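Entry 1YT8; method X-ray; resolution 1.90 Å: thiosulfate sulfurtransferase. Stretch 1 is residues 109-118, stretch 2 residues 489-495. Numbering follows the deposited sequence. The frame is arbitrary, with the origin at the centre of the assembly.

Stretch 1 109-118: FRDVNVPSKA
Stretch 2 489-495: RYRRPYE

The most unusual feature of this contact is that one buried carboxylate, that of Asp 111, is tied to two tyrosines of a segment at least 377 residues away in sequence, to one directly and to the other through a lysine. Its two oxygens have different partners. Asp 111 OD2 accepts a short hydrogen bond of 2.7 Å from Tyr 490 OH and lies near the plane of that ring, at its edge. Asp 111 OD1 accepts bonds from its own stretch: 2.7 Å from Val 112 N, at a nearly straight 164°, and 2.8 Å from Lys 117 NZ, the latter a salt bridge. Lys 117 NZ in turn makes a weak bond to Tyr 494 OH at 2.9 Å, and Tyr 494 CE2 lies 3.9 Å from Asp 111 OD1. An aspartate suits this place because a short, charged side chain with two acceptor atoms can serve a phenol, an amide and an ammonium group together.

The backbone of stretch 1 around the carboxylate is irregular. Asp 111 has positive phi (72/-168) and chi1 of -144°, between wells; its CA-to-CB bond points sideways, yet the carboxylate ends close to the other stretch. Val 112 is extended (-124/161), and Asn 113 has positive phi again (52/44) at the N-cap position, though its side chain makes no capping bond. The helix starts at Val 114 and runs beyond Ala 118, with Lys 117 N bonded to Asn 113 O at 3.1 Å and Ala 118 N to Val 114 O at 2.7 Å.

Stretch 2 has no regular helix or strand. It is extended through Arg 491, then a type I turn runs from Arg 492 to Glu 495, with Glu 495 N bonded to Arg 492 O at 3.1 Å. The register is set by Asp 111 and Arg 492, whose CA atoms are 7.8 Å apart, a gap for side chains to fill. Tyr 490 (chi1 t, 166°; chi2 56°) and Tyr 494 (chi1 p, 57°; chi2 95°) both point toward stretch 1.

The Tyr 490 hydroxyl works in both directions: while donating to Asp 111, it accepts from Arg 110 NH2 over 3.2 Å at 135°. Arg 110, with chi angles p, t, m and 99°, begins sideways, but its long chain brings the guanidinium edge to the phenol.

Lys 117 (chi1 m, then t throughout) extends from the first helical turn back toward the loop. Besides the bonds already described, NZ makes a weak one to Val 112 O at 3.0 Å. Full extension carries the charge to this polar cluster.

Val 112 (chi1 m) supplies the apolar part. Its CG1 packs 3.9 Å from Tyr 490 CD2 and also lies over one face of the Arg 492 guanidinium, while CG2 approaches Tyr 494 OH at 3.4 Å. A compact branched side chain fits among these three neighbours.

Water completes the join. Asn 113 OD1 (chi1 m) accepts from water 1 at 2.8 Å and from water 2 at 2.7 Å. The oxygen of water 1 is 2.7 Å from Tyr 494 OH, to which it is hydrogen-bonded; water 2 accepts from Arg 492 NH2 at 3.2 Å. Arg 492 (m, t, t, 69°) thus reaches Asn 113 indirectly.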

# COMPACT_ATOMS: atom_id res chain seq x y z
N PHE A 109 -16.83 0.61 5.39
CA PHE A 109 -16.20 1.68 4.63
C PHE A 109 -15.88 1.27 3.20
O PHE A 109 -15.66 0.09 2.92
CB PHE A 109 -14.88 2.08 5.30
CG PHE A 109 -15.03 2.65 6.68
CD1 PHE A 109 -14.97 4.02 6.89
CD2 PHE A 109 -15.20 1.81 7.78
CE1 PHE A 109 -15.07 4.56 8.17
CE2 PHE A 109 -15.31 2.33 9.07
CZ PHE A 109 -15.24 3.71 9.27
N ARG A 110 -15.85 2.23 2.29
CA ARG A 110 -15.49 1.92 0.92
C ARG A 110 -14.09 2.50 0.69
O ARG A 110 -13.52 3.12 1.60
CB ARG A 110 -16.48 2.53 -0.09
CG ARG A 110 -16.65 4.02 0.02
CD ARG A 110 -17.36 4.58 -1.22
NE ARG A 110 -16.51 4.52 -2.41
CZ ARG A 110 -16.58 3.58 -3.34
NH1 ARG A 110 -17.47 2.59 -3.25
NH2 ARG A 110 -15.75 3.62 -4.38
N ASP A 111 -13.56 2.29 -0.51
CA ASP A 111 -12.24 2.75 -0.91
C ASP A 111 -11.12 1.95 -0.25
O ASP A 111 -11.37 0.90 0.34
CB ASP A 111 -12.07 4.25 -0.63
CG ASP A 111 -11.24 4.95 -1.69
OD1 ASP A 111 -10.00 4.85 -1.67
OD2 ASP A 111 -11.84 5.59 -2.58
N VAL A 112 -9.88 2.45 -0.35
CA VAL A 112 -8.72 1.77 0.23
C VAL A 112 -7.93 2.65 1.19
O VAL A 112 -8.05 3.88 1.16
CB VAL A 112 -7.77 1.26 -0.89
CG1 VAL A 112 -8.50 0.30 -1.80
CG2 VAL A 112 -7.23 2.45 -1.69
N ASN A 113 -7.12 2.02 2.04
CA ASN A 113 -6.28 2.71 3.03
C ASN A 113 -7.14 3.67 3.86
O ASN A 113 -6.75 4.80 4.15
CB ASN A 113 -5.16 3.49 2.33
CG ASN A 113 -4.42 2.65 1.29
OD1 ASN A 113 -4.25 3.08 0.15
ND2 ASN A 113 -3.98 1.46 1.68
N VAL A 114 -8.31 3.18 4.25
CA VAL A 114 -9.28 3.98 5.00
C VAL A 114 -8.80 4.52 6.35
O VAL A 114 -9.02 5.69 6.66
CB VAL A 114 -10.60 3.20 5.17
CG1 VAL A 114 -11.64 4.06 5.88
CG2 VAL A 114 -11.12 2.81 3.78
N PRO A 115 -8.13 3.69 7.17
CA PRO A 115 -7.67 4.23 8.45
C PRO A 115 -6.78 5.46 8.24
O PRO A 115 -6.93 6.48 8.91
CB PRO A 115 -6.91 3.06 9.07
CG PRO A 115 -7.68 1.87 8.56
CD PRO A 115 -7.89 2.24 7.10
N SER A 116 -5.85 5.35 7.29
CA SER A 116 -4.94 6.44 6.99
C SER A 116 -5.65 7.70 6.50
O SER A 116 -5.33 8.82 6.92
CB SER A 116 -3.91 6.01 5.94
OG SER A 116 -3.11 4.95 6.42
N LYS A 117 -6.62 7.52 5.61
CA LYS A 117 -7.35 8.66 5.06
C LYS A 117 -8.32 9.27 6.06
O LYS A 117 -8.48 10.49 6.11
CB LYS A 117 -8.09 8.23 3.79
CG LYS A 117 -7.16 7.71 2.71
CD LYS A 117 -7.93 7.21 1.51
CE LYS A 117 -6.98 6.74 0.42
NZ LYS A 117 -7.74 6.21 -0.75
N ALA A 118 -8.98 8.42 6.84
CA ALA A 118 -9.92 8.90 7.84
C ALA A 118 -9.13 9.68 8.89
O ALA A 118 -9.58 10.71 9.40
CB ALA A 118 -10.64 7.73 8.49
N ARG A 489 -8.23 -4.78 -9.50
CA ARG A 489 -7.75 -3.46 -9.07
C ARG A 489 -8.86 -2.42 -8.94
O ARG A 489 -9.68 -2.25 -9.84
CB ARG A 489 -6.67 -2.93 -10.01
CG ARG A 489 -6.29 -1.48 -9.70
CD ARG A 489 -5.08 -0.99 -10.47
NE ARG A 489 -4.80 0.41 -10.16
CZ ARG A 489 -5.56 1.43 -10.56
NH1 ARG A 489 -6.64 1.21 -11.29
NH2 ARG A 489 -5.24 2.67 -10.20
N TYR A 490 -8.87 -1.72 -7.81
CA TYR A 490 -9.85 -0.67 -7.58
C TYR A 490 -9.37 0.58 -8.32
O TYR A 490 -8.22 0.99 -8.17
CB TYR A 490 -9.95 -0.36 -6.08
CG TYR A 490 -10.69 0.93 -5.77
CD1 TYR A 490 -11.99 1.14 -6.24
CD2 TYR A 490 -10.10 1.92 -4.99
CE1 TYR A 490 -12.68 2.33 -5.93
CE2 TYR A 490 -10.77 3.10 -4.68
CZ TYR A 490 -12.06 3.30 -5.15
OH TYR A 490 -12.74 4.47 -4.84
N ARG A 491 -10.25 1.16 -9.13
CA ARG A 491 -9.91 2.36 -9.89
C ARG A 491 -9.90 3.57 -8.96
O ARG A 491 -10.93 4.21 -8.75
CB ARG A 491 -10.94 2.56 -11.01
CG ARG A 491 -10.62 3.67 -11.99
CD ARG A 491 -11.71 3.79 -13.04
NE ARG A 491 -11.40 4.79 -14.07
CZ ARG A 491 -12.21 5.09 -15.08
NH1 ARG A 491 -13.38 4.48 -15.20
NH2 ARG A 491 -11.85 6.02 -15.96
N ARG A 492 -8.74 3.87 -8.40
CA ARG A 492 -8.60 5.00 -7.48
C ARG A 492 -8.84 6.33 -8.21
O ARG A 492 -8.13 6.67 -9.15
CB ARG A 492 -7.21 4.97 -6.85
CG ARG A 492 -6.93 3.70 -6.03
CD ARG A 492 -5.44 3.44 -5.91
NE ARG A 492 -5.11 2.40 -4.94
CZ ARG A 492 -5.38 1.10 -5.09
NH1 ARG A 492 -6.00 0.66 -6.17
NH2 ARG A 492 -5.01 0.24 -4.14
N PRO A 493 -9.84 7.10 -7.77
CA PRO A 493 -10.17 8.39 -8.38
C PRO A 493 -9.05 9.41 -8.23
O PRO A 493 -9.02 10.42 -8.93
CB PRO A 493 -11.43 8.83 -7.63
CG PRO A 493 -12.03 7.54 -7.18
CD PRO A 493 -10.83 6.77 -6.72
N TYR A 494 -8.11 9.13 -7.33
CA TYR A 494 -7.00 10.04 -7.09
C TYR A 494 -5.70 9.63 -7.77
O TYR A 494 -4.63 10.15 -7.44
CB TYR A 494 -6.78 10.21 -5.58
CG TYR A 494 -6.53 8.91 -4.86
CD1 TYR A 494 -5.23 8.47 -4.61
CD2 TYR A 494 -7.59 8.12 -4.41
CE1 TYR A 494 -5.00 7.27 -3.92
CE2 TYR A 494 -7.37 6.93 -3.73
CZ TYR A 494 -6.07 6.51 -3.48
OH TYR A 494 -5.84 5.35 -2.79
N GLU A 495 -5.78 8.70 -8.71
CA GLU A 495 -4.61 8.27 -9.47
C GLU A 495 -4.95 8.42 -10.95
O GLU A 495 -6.04 8.05 -11.37
CB GLU A 495 -4.25 6.80 -9.17
CG GLU A 495 -3.88 6.52 -7.72
CD GLU A 495 -3.15 5.20 -7.55
OE1 GLU A 495 -3.26 4.32 -8.44
OE2 GLU A 495 -2.48 5.02 -6.51
O HOH W 1 -3.81 5.57 -1.05
O HOH W 2 -3.33 2.21 -2.18